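Local structure of D-glucosaminate-6-phosphate ammonia lyase (Salmonella typhimurium, 7LCE) at residues 153-159 and 184-189; 142-146 and 174-178; 12-16 and 352-356; 318-322 and 359-363; 57-61 and 254-259. The protein is a pyridoxal-phosphate protein of the selenocysteine synthase family, built on the aminotransferase-like fold and assembled from several copies of the chain. All coordinates share one frame; numbering follows the deposited sequence.

Contact 1. Residues 153-159 and 184-189; sequences TAALLYV and LPLIVD
T153 CG2 meets L184 CD1 at 3.6 Å, and the two side chains cross at about a right angle. OG1 of T153 sits beside the backbone N (chi1 -59°) and bonds N150 N; this puts CG2 anti to that N, against L184. A154 turns its CB away from 184-189, and it packs on I85 of helix 73-86, but its carbonyl O lies against the ring carbon CD of P185. A155 CB touches CD1 of I187, 3.9 Å away, and also nears P185 CG. L156 uses both backbone groups. Its N bonds P185 O at 3.1 Å, and its O receives I187 N. Its CD1 rests against L184 CD1, while its CB packs on L186 CD1. The pairing is parallel and belongs to a beta-alpha-beta unit: strand 153-159 leads through helix 172-181 to strand 186-189. The two strands are neighbours in the large mixed sheet of the pyridoxal-phosphate fold. Side chains of L156 and L186 point to the face carrying that helix. L157 points to the other face, where its CD1 meets I187 CG2 at 3.5 Å. Y158 repeats the pair of hydrogen bonds. Its N goes to I187 O (2.8 Å), and its O accepts D189 N at the same distance. The ring of Y158 leads away from strand 186-189 and packs edge-to-face with F175 and H112. V159 and D189 run together on the same face of the sheet, with V159 CG1 3.5 Å from D189 OD2. That oxygen is close to pyridine N1 of the pyridoxal-phosphate-modified lysine at position 213, as with the strand-end aspartate of related folds.

Contact 2. Residues 142-146 and 174-178; sequences RWQLE and DFVQV
Helices 142-147 and 172-181 lie on one face of the large sheet and pack on each other through R142 and L145 on one helix and D174, F175, Q177 and V178 on the other. Their axes here are 10.7 Å apart and cross at -39°. R142 spans the gap. With CG anti to the backbone N and the chain extended from CG to NE, it reaches across to the second helix. NH1 bonds Q177 OE1 at 2.7 Å. The oxygen lies near the guanidinium plane, but NH1 sits about 70° out of the amide carbonyl plane, so no lone pair is met squarely. NH2 adds a weak bond to the same oxygen. NH1 also makes a weak salt bridge to D174 OD1, at 3.4 Å, with the guanidinium and carboxylate planes 79° apart. D174 OD2 is engaged by S171 N. On the first helix, NE makes a further weak salt bridge to E146 OE2, 3.3 Å away. V178 CG2 lies under one face of the guanidinium, 3.7 Å from NE of R142. Deeper in, L145 CD2 sits over the centre of the F175 ring, 4.1 Å from its centroid, in a CH-pi contact. The same methyl touches V178 CG2 at 3.8 Å. L145, F175 and V178 all rest on L156 of strand 153-159 below. W143, on another side of its helix, makes a cation-pi contact with R90 of the second subunit. R142 is thus held by one good bond and several weak ones. The carboxylates of D174 and E146 probably balance its charge, and the guanidinium would tend to keep them ionised.

Contact 3. Residues 12-16 and 352-356; sequences KKVIN and EMALI
K13 and I15 of strand 13-17 meet E352, L355 and I356 on the first turns of helix 352-365. The strand pairs in parallel with strand 327-331, and the helix runs close to perpendicular to strand 13-17 here. Such a small domain, made from both ends of the chain, is a feature of the pyridoxal-phosphate fold. E352 is the polar centre. Its OE2 takes K13 NZ in a weak salt bridge of 3.5 Å. The lysine chain is extended as far as CE and bends at the last torsion (chi4 59°), which turns NZ toward the carboxylate. OE1 has a different partner, the backbone N of A349 just before the helix. It also lies 3.7 Å from I15 CG2, an apolar neighbour. The backbone of the strand is paired: K13 bonds A328, and I15 bonds A328 and Y330. One residue on, N16 O is bonded to T347 OG1. On the helix, I356 N reaches E352 O at 3.1 Å, an ordinary helical bond. The apolar side is carried by I15. Its side chain lies athwart that of L355, with CD1 3.8 Å from L355 CB. I15 and I356 run antiparallel past one another, I15 CG2 touching I356 CD1. The same I15 methyl also packs on E352 CB, 3.8 Å away. V14 and N16 turn their CB atoms away from the helix; V14 packs on V45 and N16 on F44 of the third subunit. Beside the salt bridge, K13 CE lies 4.1 Å from L355 CD1.

Contact 4. Residues 318-322 and 359-363; sequences VEAQL and RLREI
L322 pushes its CD2 methyl into a hollow between R359, L360 and I363. That methyl lies 3.8 Å from R359 CG, 3.9 Å from L360 CD2 and 4.0 Å from I363 CD1. In return, L360 CD2 fills the dip between L322 and V318, 3.9 Å from V318 CG1. The L360 side chain lies crosswise to that of V318. Helices 315-324 and 352-365 meet here at 121°, with axes 10.4 Å apart. They belong to the small domain, where V318, L322 and L360 also rest on F341 of strand 340-343. L322 and R359 touch I329 of the parallel pair as well. I363 fits against both Q321 and L322. Its CD1 meets Q321 CB at 3.7 Å, and its CG2 lies beside Q321 OE1. R359 starts out past L322, then bends at chi2 (74°), which carries the guanidinium to the backbone carbonyl of Q321. There NH2 makes a weak, bent bond to Q321 O at 3.0 Å. I363 CG1 lies against one face of the guanidinium, toward its rim. On its own helix, R359 NH1 makes a salt bridge with E362 OE1 at 3.4 Å.

Contact 5. Residues 57-61 and 254-259; sequences LVSRY and LVYALE
Y61 OH gives a hydrogen bond to E259 OE1 at 2.6 Å. The carboxylate oxygen is met on its anti side, 16° out of plane, and lies at the edge of the ring. Ring and carboxylate planes are 48° apart. E259 bends at chi2 (61°), and this fold of the chain turns OE1 to the hydroxyl. L258 CB lies over a face of the Y61 ring, 4.0 Å from its centroid, in a CH-pi contact. L258 CD1 continues inward along the ring to Y61 CD2. Helices 47-62 and 248-262 run in roughly the same direction here, with axes 10.1 Å apart. They pack next to the large sheet at its 66-70 edge: V58 and L254 both rest on I69 of that strand and on F222 of strand 221-225. Between the helices, V58 CG2 meets L258 CD1 at 4.0 Å, the two side chains crossing at a slant. L57 lies across V255, with L57 CD1 3.7 Å from V255 CG1. A bound calcium ion is about 4 Å from the V255 side chain. L57 also packs on L9 of the third subunit.

How the contacts relate
From the N terminus, contact 3 opens first, at 12-16, and closes only at 352-356. It therefore encloses contacts 5, 2 and 1. Contact 5 opens at 57-61 and closes at 254-259, looping around contacts 2 and 1. Those two cross: 142-146, 153-159, 174-178 and 184-189 alternate along the chain, and the helices of contact 2 pack directly on the strands of contact 1. Contact 4 opens at 318-322, before contact 3 closes, and closes at 359-363 after it, so the two cross; both use helix 352-365. Contacts 1, 2 and 5 lie in the large domain, and 3 and 4 in the small one; centres of contacts 1 and 4 are about 46 Å apart.

Contact 1. Residues 153-159 and 184-189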
# COMPACT_ATOMS: atom_id res chain seq x y z
N THR A 153 -0.45 1.53 23.28
CA THR A 153 -0.98 2.43 24.30
C THR A 153 0.15 3.18 24.99
O THR A 153 1.17 2.58 25.36
CB THR A 153 -1.80 1.65 25.33
OG1 THR A 153 -2.88 0.97 24.67
CG2 THR A 153 -2.38 2.59 26.37
N ALA A 154 -0.02 4.49 25.16
CA ALA A 154 1.00 5.32 25.78
C ALA A 154 0.63 5.82 27.16
O ALA A 154 1.53 6.04 27.98
CB ALA A 154 1.30 6.54 24.89
N ALA A 155 -0.66 6.00 27.46
CA ALA A 155 -1.09 6.49 28.76
C ALA A 155 -2.58 6.26 28.91
O ALA A 155 -3.30 6.05 27.93
CB ALA A 155 -0.75 7.97 28.94
N LEU A 156 -3.04 6.32 30.16
CA LEU A 156 -4.46 6.35 30.49
C LEU A 156 -4.82 7.73 31.00
O LEU A 156 -4.03 8.37 31.71
CB LEU A 156 -4.81 5.30 31.55
CG LEU A 156 -4.88 3.82 31.14
CD1 LEU A 156 -3.50 3.25 30.88
CD2 LEU A 156 -5.60 3.02 32.22
N LEU A 157 -6.01 8.21 30.65
CA LEU A 157 -6.45 9.55 31.01
C LEU A 157 -7.77 9.48 31.77
O LEU A 157 -8.75 8.92 31.28
CB LEU A 157 -6.60 10.44 29.78
CG LEU A 157 -6.97 11.89 30.09
CD1 LEU A 157 -5.79 12.61 30.68
CD2 LEU A 157 -7.47 12.61 28.85
N TYR A 158 -7.78 10.05 32.97
CA TYR A 158 -8.99 10.21 33.77
C TYR A 158 -9.29 11.69 33.90
O TYR A 158 -8.42 12.48 34.27
CB TYR A 158 -8.81 9.57 35.15
CG TYR A 158 -10.08 9.50 35.97
CD1 TYR A 158 -10.52 10.60 36.71
CD2 TYR A 158 -10.84 8.34 36.02
CE1 TYR A 158 -11.68 10.55 37.46
CE2 TYR A 158 -12.01 8.28 36.77
CZ TYR A 158 -12.42 9.38 37.49
OH TYR A 158 -13.57 9.33 38.25
N VAL A 159 -10.53 12.07 33.60
CA VAL A 159 -10.95 13.47 33.63
C VAL A 159 -11.95 13.64 34.77
O VAL A 159 -13.00 13.00 34.78
CB VAL A 159 -11.57 13.90 32.29
CG1 VAL A 159 -11.85 15.40 32.30
CG2 VAL A 159 -10.65 13.53 31.13
N LEU A 184 2.06 1.59 32.65
CA LEU A 184 1.73 2.77 31.87
C LEU A 184 1.42 3.93 32.80
O LEU A 184 0.85 3.74 33.88
CB LEU A 184 0.52 2.50 30.97
CG LEU A 184 0.71 1.42 29.91
CD1 LEU A 184 -0.57 1.21 29.13
CD2 LEU A 184 1.86 1.79 28.99
N PRO A 185 1.77 5.16 32.41
CA PRO A 185 1.47 6.31 33.27
C PRO A 185 -0.01 6.66 33.22
O PRO A 185 -0.65 6.59 32.17
CB PRO A 185 2.34 7.42 32.68
CG PRO A 185 2.47 7.06 31.24
CD PRO A 185 2.51 5.55 31.20
N LEU A 186 -0.55 7.03 34.38
CA LEU A 186 -1.93 7.48 34.49
C LEU A 186 -1.95 9.00 34.59
O LEU A 186 -1.29 9.58 35.46
CB LEU A 186 -2.62 6.87 35.71
CG LEU A 186 -4.00 7.44 36.01
CD1 LEU A 186 -4.94 7.24 34.83
CD2 LEU A 186 -4.59 6.84 37.27
N ILE A 187 -2.71 9.63 33.71
CA ILE A 187 -2.82 11.08 33.65
C ILE A 187 -4.21 11.47 34.11
O ILE A 187 -5.21 10.89 33.67
CB ILE A 187 -2.54 11.60 32.23
CG1 ILE A 187 -1.18 11.12 31.74
CG2 ILE A 187 -2.62 13.12 32.18
CD1 ILE A 187 -0.83 11.56 30.34
N VAL A 188 -4.28 12.45 35.01
CA VAL A 188 -5.55 12.91 35.58
C VAL A 188 -5.72 14.38 35.24
O VAL A 188 -4.84 15.20 35.53
CB VAL A 188 -5.61 12.68 37.10
CG1 VAL A 188 -6.83 13.37 37.67
CG2 VAL A 188 -5.64 11.20 37.41
N ASP A 189 -6.85 14.71 34.63
CA ASP A 189 -7.22 16.09 34.37
C ASP A 189 -8.09 16.57 35.53
O ASP A 189 -9.27 16.20 35.62
CB ASP A 189 -7.94 16.21 33.03
CG ASP A 189 -8.47 17.61 32.76
OD1 ASP A 189 -8.07 18.56 33.46
OD2 ASP A 189 -9.28 17.76 31.82

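Contact 2. Residues 142-146 and 174-178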
# COMPACT_ATOMS: atom_id res chain seq x y z
N ARG A 142 -14.95 -2.52 33.51
CA ARG A 142 -13.50 -2.61 33.65
C ARG A 142 -12.87 -3.43 32.53
O ARG A 142 -11.81 -3.06 32.01
CB ARG A 142 -13.13 -3.21 35.01
CG ARG A 142 -11.64 -3.41 35.17
CD ARG A 142 -11.18 -3.34 36.61
NE ARG A 142 -9.75 -3.61 36.71
CZ ARG A 142 -9.01 -3.34 37.78
NH1 ARG A 142 -9.52 -2.78 38.86
NH2 ARG A 142 -7.71 -3.65 37.76
N TRP A 143 -13.52 -4.53 32.12
CA TRP A 143 -12.94 -5.34 31.05
C TRP A 143 -12.82 -4.54 29.76
O TRP A 143 -11.93 -4.80 28.95
CB TRP A 143 -13.76 -6.61 30.83
CG TRP A 143 -15.14 -6.41 30.27
CD1 TRP A 143 -16.31 -6.39 30.96
CD2 TRP A 143 -15.48 -6.20 28.89
NE1 TRP A 143 -17.37 -6.19 30.10
CE2 TRP A 143 -16.89 -6.07 28.83
CE3 TRP A 143 -14.75 -6.11 27.70
CZ2 TRP A 143 -17.56 -5.85 27.63
CZ3 TRP A 143 -15.42 -5.90 26.51
CH2 TRP A 143 -16.82 -5.77 26.48
N GLN A 144 -13.72 -3.58 29.54
CA GLN A 144 -13.58 -2.68 28.41
C GLN A 144 -12.32 -1.82 28.54
O GLN A 144 -11.63 -1.57 27.55
CB GLN A 144 -14.82 -1.79 28.27
CG GLN A 144 -16.04 -2.52 27.72
CD GLN A 144 -17.29 -1.66 27.78
OE1 GLN A 144 -17.46 -0.85 28.70
NE2 GLN A 144 -18.17 -1.82 26.80
N LEU A 145 -12.02 -1.36 29.75
CA LEU A 145 -10.80 -0.59 29.97
C LEU A 145 -9.56 -1.44 29.72
O LEU A 145 -8.57 -0.96 29.16
CB LEU A 145 -10.78 -0.02 31.39
CG LEU A 145 -9.50 0.72 31.80
CD1 LEU A 145 -9.23 1.88 30.86
CD2 LEU A 145 -9.61 1.20 33.23
N GLU A 146 -9.60 -2.71 30.14
CA GLU A 146 -8.44 -3.57 29.99
C GLU A 146 -8.22 -3.98 28.54
O GLU A 146 -7.07 -4.18 28.12
CB GLU A 146 -8.58 -4.79 30.89
CG GLU A 146 -8.67 -4.44 32.36
CD GLU A 146 -8.89 -5.66 33.24
OE1 GLU A 146 -9.50 -6.64 32.77
OE2 GLU A 146 -8.44 -5.63 34.41
N ASP A 174 -10.07 2.19 39.55
CA ASP A 174 -9.98 1.27 38.42
C ASP A 174 -8.86 1.67 37.47
O ASP A 174 -8.13 0.81 36.97
CB ASP A 174 -11.32 1.22 37.68
CG ASP A 174 -12.40 0.50 38.47
OD1 ASP A 174 -12.12 -0.59 39.03
OD2 ASP A 174 -13.53 1.03 38.55
N PHE A 175 -8.71 2.97 37.21
CA PHE A 175 -7.64 3.42 36.33
C PHE A 175 -6.26 3.19 36.94
O PHE A 175 -5.34 2.75 36.24
CB PHE A 175 -7.84 4.89 35.98
CG PHE A 175 -8.71 5.11 34.78
CD1 PHE A 175 -10.08 5.03 34.88
CD2 PHE A 175 -8.14 5.38 33.55
CE1 PHE A 175 -10.88 5.23 33.78
CE2 PHE A 175 -8.94 5.57 32.44
CZ PHE A 175 -10.31 5.49 32.56
N VAL A 176 -6.11 3.46 38.24
CA VAL A 176 -4.81 3.26 38.89
C VAL A 176 -4.38 1.81 38.80
O VAL A 176 -3.24 1.49 38.46
CB VAL A 176 -4.86 3.74 40.35
CG1 VAL A 176 -3.54 3.47 41.04
CG2 VAL A 176 -5.20 5.22 40.41
N GLN A 177 -5.31 0.89 39.09
CA GLN A 177 -4.97 -0.53 39.08
C GLN A 177 -4.58 -1.00 37.69
O GLN A 177 -3.59 -1.73 37.52
CB GLN A 177 -6.14 -1.35 39.62
CG GLN A 177 -6.52 -1.03 41.05
CD GLN A 177 -7.71 -1.84 41.54
OE1 GLN A 177 -7.93 -2.97 41.09
NE2 GLN A 177 -8.48 -1.27 42.46
N VAL A 178 -5.34 -0.60 36.67
CA VAL A 178 -5.03 -1.01 35.30
C VAL A 178 -3.73 -0.37 34.83
O VAL A 178 -2.92 -1.02 34.16
CB VAL A 178 -6.21 -0.67 34.37
CG1 VAL A 178 -5.84 -0.98 32.92
CG2 VAL A 178 -7.45 -1.45 34.78

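Contact 3. Residues 12-16 and 352-356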
# COMPACT_ATOMS: atom_id res chain seq x y z
N LYS A 12 -16.49 47.71 29.12
CA LYS A 12 -17.44 47.80 30.22
C LYS A 12 -16.83 47.33 31.53
O LYS A 12 -16.00 46.41 31.56
CB LYS A 12 -18.68 46.96 29.92
CG LYS A 12 -19.37 47.28 28.61
CD LYS A 12 -20.47 46.27 28.34
CE LYS A 12 -21.83 46.94 28.39
NZ LYS A 12 -22.92 45.99 28.05
N LYS A 13 -17.24 47.97 32.62
CA LYS A 13 -16.95 47.44 33.94
C LYS A 13 -17.80 46.19 34.17
O LYS A 13 -19.02 46.23 34.00
CB LYS A 13 -17.22 48.49 35.01
CG LYS A 13 -17.09 47.97 36.43
CD LYS A 13 -17.32 49.08 37.45
CE LYS A 13 -17.26 48.52 38.86
NZ LYS A 13 -15.94 47.88 39.14
N VAL A 14 -17.15 45.10 34.56
CA VAL A 14 -17.82 43.80 34.70
C VAL A 14 -17.92 43.46 36.17
O VAL A 14 -16.95 43.59 36.92
CB VAL A 14 -17.06 42.70 33.93
CG1 VAL A 14 -17.76 41.36 34.11
CG2 VAL A 14 -16.95 43.06 32.46
N ILE A 15 -19.11 43.01 36.59
CA ILE A 15 -19.34 42.49 37.93
C ILE A 15 -19.69 41.02 37.79
O ILE A 15 -20.71 40.67 37.19
CB ILE A 15 -20.46 43.25 38.66
CG1 ILE A 15 -20.13 44.74 38.74
CG2 ILE A 15 -20.67 42.67 40.05
CD1 ILE A 15 -21.15 45.53 39.52
N ASN A 16 -18.85 40.15 38.35
CA ASN A 16 -18.99 38.71 38.19
C ASN A 16 -19.71 38.14 39.40
O ASN A 16 -19.22 38.24 40.53
CB ASN A 16 -17.63 38.05 38.03
CG ASN A 16 -17.74 36.60 37.61
OD1 ASN A 16 -18.76 35.94 37.83
ND2 ASN A 16 -16.67 36.07 37.02
N GLU A 352 -19.42 46.19 44.91
CA GLU A 352 -20.15 45.76 43.72
C GLU A 352 -21.52 45.20 44.07
O GLU A 352 -22.44 45.26 43.24
CB GLU A 352 -19.31 44.73 42.95
CG GLU A 352 -17.95 45.28 42.53
CD GLU A 352 -17.19 44.34 41.60
OE1 GLU A 352 -17.37 43.11 41.71
OE2 GLU A 352 -16.41 44.84 40.77
N MET A 353 -21.69 44.65 45.27
CA MET A 353 -23.01 44.18 45.68
C MET A 353 -24.02 45.31 45.68
O MET A 353 -25.17 45.13 45.24
CB MET A 353 -22.94 43.52 47.06
CG MET A 353 -22.59 42.04 47.00
SD MET A 353 -23.94 41.10 46.27
CE MET A 353 -23.16 39.51 46.02
N ALA A 354 -23.62 46.49 46.17
CA ALA A 354 -24.53 47.63 46.16
C ALA A 354 -24.88 48.04 44.74
O ALA A 354 -26.01 48.48 44.48
CB ALA A 354 -23.90 48.80 46.91
N LEU A 355 -23.94 47.89 43.81
CA LEU A 355 -24.20 48.26 42.42
C LEU A 355 -25.23 47.33 41.79
O LEU A 355 -26.07 47.78 41.00
CB LEU A 355 -22.89 48.23 41.63
CG LEU A 355 -21.82 49.20 42.12
CD1 LEU A 355 -20.52 49.01 41.36
CD2 LEU A 355 -22.31 50.63 42.00
N ILE A 356 -25.19 46.04 42.13
CA ILE A 356 -26.15 45.09 41.56
C ILE A 356 -27.57 45.43 42.00
O ILE A 356 -28.51 45.35 41.21
CB ILE A 356 -25.77 43.65 41.94
CG1 ILE A 356 -24.38 43.30 41.40
CG2 ILE A 356 -26.79 42.67 41.41
CD1 ILE A 356 -23.94 41.89 41.72

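Contact 4. Residues 318-322 and 359-363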
# COMPACT_ATOMS: atom_id res chain seq x y z
N VAL A 318 -34.70 39.83 33.01
CA VAL A 318 -33.94 40.53 34.03
C VAL A 318 -32.45 40.21 33.90
O VAL A 318 -31.60 41.11 33.98
CB VAL A 318 -34.47 40.19 35.43
CG1 VAL A 318 -33.62 40.85 36.50
CG2 VAL A 318 -35.92 40.60 35.56
N GLU A 319 -32.12 38.94 33.71
CA GLU A 319 -30.72 38.55 33.60
C GLU A 319 -30.07 39.20 32.38
O GLU A 319 -28.90 39.60 32.43
CB GLU A 319 -30.60 37.03 33.53
CG GLU A 319 -29.21 36.50 33.89
CD GLU A 319 -28.24 36.52 32.72
OE1 GLU A 319 -28.70 36.57 31.56
OE2 GLU A 319 -27.02 36.49 32.97
N ALA A 320 -30.82 39.30 31.28
CA ALA A 320 -30.28 39.92 30.07
C ALA A 320 -29.98 41.40 30.29
O ALA A 320 -28.94 41.90 29.84
CB ALA A 320 -31.25 39.74 28.91
N GLN A 321 -30.87 42.11 30.98
CA GLN A 321 -30.62 43.53 31.24
C GLN A 321 -29.50 43.73 32.26
O GLN A 321 -28.89 44.81 32.28
CB GLN A 321 -31.90 44.21 31.71
CG GLN A 321 -32.96 44.30 30.62
CD GLN A 321 -34.12 45.20 31.01
OE1 GLN A 321 -34.02 46.01 31.92
NE2 GLN A 321 -35.23 45.06 30.30
N LEU A 322 -29.22 42.74 33.10
CA LEU A 322 -28.06 42.83 33.98
C LEU A 322 -26.76 42.79 33.18
O LEU A 322 -25.84 43.57 33.45
CB LEU A 322 -28.09 41.70 35.01
CG LEU A 322 -29.12 41.87 36.12
CD1 LEU A 322 -29.23 40.60 36.93
CD2 LEU A 322 -28.74 43.04 37.00
N ARG A 359 -28.73 48.45 39.96
CA ARG A 359 -29.15 48.10 38.61
C ARG A 359 -30.47 47.35 38.62
O ARG A 359 -31.32 47.55 37.75
CB ARG A 359 -28.07 47.26 37.92
CG ARG A 359 -28.42 46.83 36.51
CD ARG A 359 -28.30 48.01 35.55
NE ARG A 359 -28.65 47.66 34.17
CZ ARG A 359 -29.77 48.03 33.57
NH1 ARG A 359 -30.66 48.79 34.17
NH2 ARG A 359 -29.99 47.63 32.32
N LEU A 360 -30.67 46.48 39.62
CA LEU A 360 -31.95 45.80 39.76
C LEU A 360 -33.07 46.80 40.03
O LEU A 360 -34.18 46.66 39.50
CB LEU A 360 -31.89 44.76 40.88
CG LEU A 360 -31.12 43.46 40.59
CD1 LEU A 360 -31.07 42.60 41.84
CD2 LEU A 360 -31.77 42.71 39.44
N ARG A 361 -32.79 47.81 40.85
CA ARG A 361 -33.79 48.84 41.11
C ARG A 361 -34.07 49.65 39.86
O ARG A 361 -35.23 49.97 39.56
CB ARG A 361 -33.31 49.75 42.24
CG ARG A 361 -34.39 50.62 42.85
CD ARG A 361 -33.87 51.41 44.04
NE ARG A 361 -33.39 50.55 45.12
CZ ARG A 361 -32.11 50.43 45.45
NH1 ARG A 361 -31.16 51.06 44.78
NH2 ARG A 361 -31.78 49.65 46.48
N GLU A 362 -33.03 49.99 39.09
CA GLU A 362 -33.22 50.73 37.85
C GLU A 362 -34.02 49.93 36.83
O GLU A 362 -34.88 50.48 36.14
CB GLU A 362 -31.87 51.14 37.26
CG GLU A 362 -31.97 52.00 36.01
CD GLU A 362 -30.62 52.35 35.42
OE1 GLU A 362 -29.63 51.65 35.72
OE2 GLU A 362 -30.55 53.34 34.66
N ILE A 363 -33.75 48.62 36.73
CA ILE A 363 -34.51 47.77 35.82
C ILE A 363 -35.97 47.75 36.22
O ILE A 363 -36.87 47.72 35.36
CB ILE A 363 -33.90 46.35 35.79
CG1 ILE A 363 -32.55 46.36 35.08
CG2 ILE A 363 -34.85 45.37 35.11
CD1 ILE A 363 -31.76 45.09 35.27

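Contact 5. Residues 57-61 and 254-259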
# COMPACT_ATOMS: atom_id res chain seq x y z
N LEU A 57 8.36 24.00 45.26
CA LEU A 57 7.40 24.74 46.07
C LEU A 57 5.97 24.29 45.80
O LEU A 57 5.19 24.11 46.73
CB LEU A 57 7.55 26.24 45.84
CG LEU A 57 8.90 26.84 46.23
CD1 LEU A 57 8.97 28.33 45.89
CD2 LEU A 57 9.16 26.59 47.70
N VAL A 58 5.63 24.07 44.53
CA VAL A 58 4.29 23.61 44.20
C VAL A 58 4.02 22.23 44.79
O VAL A 58 2.93 21.95 45.31
CB VAL A 58 4.09 23.62 42.67
CG1 VAL A 58 2.81 22.90 42.29
CG2 VAL A 58 4.06 25.05 42.15
N SER A 59 5.03 21.35 44.75
CA SER A 59 4.85 19.99 45.25
C SER A 59 4.58 19.95 46.74
O SER A 59 3.98 18.97 47.22
CB SER A 59 6.08 19.16 44.90
OG SER A 59 6.27 19.11 43.50
N ARG A 60 5.00 20.96 47.50
CA ARG A 60 4.72 20.98 48.93
C ARG A 60 3.22 21.03 49.20
O ARG A 60 2.76 20.50 50.22
CB ARG A 60 5.43 22.16 49.60
CG ARG A 60 6.94 22.04 49.57
CD ARG A 60 7.62 23.24 50.22
NE ARG A 60 9.06 23.20 50.02
CZ ARG A 60 9.91 24.15 50.42
NH1 ARG A 60 9.48 25.23 51.05
NH2 ARG A 60 11.20 24.00 50.17
N TYR A 61 2.45 21.66 48.31
CA TYR A 61 1.01 21.74 48.51
C TYR A 61 0.29 20.49 48.03
O TYR A 61 -0.78 20.16 48.55
CB TYR A 61 0.45 22.97 47.79
CG TYR A 61 1.10 24.28 48.18
CD1 TYR A 61 0.69 24.97 49.31
CD2 TYR A 61 2.13 24.82 47.42
CE1 TYR A 61 1.29 26.17 49.67
CE2 TYR A 61 2.73 26.01 47.77
CZ TYR A 61 2.30 26.68 48.90
OH TYR A 61 2.90 27.87 49.25
N LEU A 254 1.95 32.03 40.48
CA LEU A 254 1.25 30.82 40.89
C LEU A 254 1.69 30.37 42.28
O LEU A 254 0.85 29.98 43.11
CB LEU A 254 1.48 29.70 39.88
CG LEU A 254 0.99 28.32 40.30
CD1 LEU A 254 -0.52 28.31 40.49
CD2 LEU A 254 1.43 27.26 39.30
N VAL A 255 2.99 30.43 42.56
CA VAL A 255 3.49 29.99 43.87
C VAL A 255 2.94 30.90 44.97
O VAL A 255 2.50 30.42 46.02
CB VAL A 255 5.02 29.95 43.87
CG1 VAL A 255 5.54 29.55 45.24
CG2 VAL A 255 5.52 29.00 42.79
N TYR A 256 2.97 32.21 44.75
CA TYR A 256 2.44 33.13 45.76
C TYR A 256 0.92 33.05 45.85
O TYR A 256 0.35 33.32 46.91
CB TYR A 256 2.90 34.56 45.48
CG TYR A 256 4.26 34.86 46.07
CD1 TYR A 256 5.42 34.41 45.47
CD2 TYR A 256 4.37 35.59 47.25
CE1 TYR A 256 6.66 34.68 46.03
CE2 TYR A 256 5.60 35.86 47.81
CZ TYR A 256 6.74 35.41 47.19
OH TYR A 256 7.97 35.69 47.75
N ALA A 257 0.25 32.67 44.76
CA ALA A 257 -1.18 32.46 44.82
C ALA A 257 -1.52 31.19 45.59
O ALA A 257 -2.56 31.13 46.27
CB ALA A 257 -1.78 32.40 43.42
N LEU A 258 -0.67 30.17 45.51
CA LEU A 258 -0.89 28.95 46.28
C LEU A 258 -0.74 29.20 47.77
O LEU A 258 -1.52 28.67 48.58
CB LEU A 258 0.08 27.86 45.82
CG LEU A 258 -0.26 27.19 44.49
CD1 LEU A 258 0.75 26.12 44.16
CD2 LEU A 258 -1.67 26.62 44.53
N GLU A 259 0.25 30.00 48.17
CA GLU A 259 0.40 30.33 49.59
C GLU A 259 -0.74 31.22 50.07
O GLU A 259 -1.20 31.08 51.21
CB GLU A 259 1.75 31.00 49.84
CG GLU A 259 2.04 31.26 51.31
CD GLU A 259 2.10 29.99 52.14
OE1 GLU A 259 2.56 28.96 51.61
OE2 GLU A 259 1.68 30.02 53.32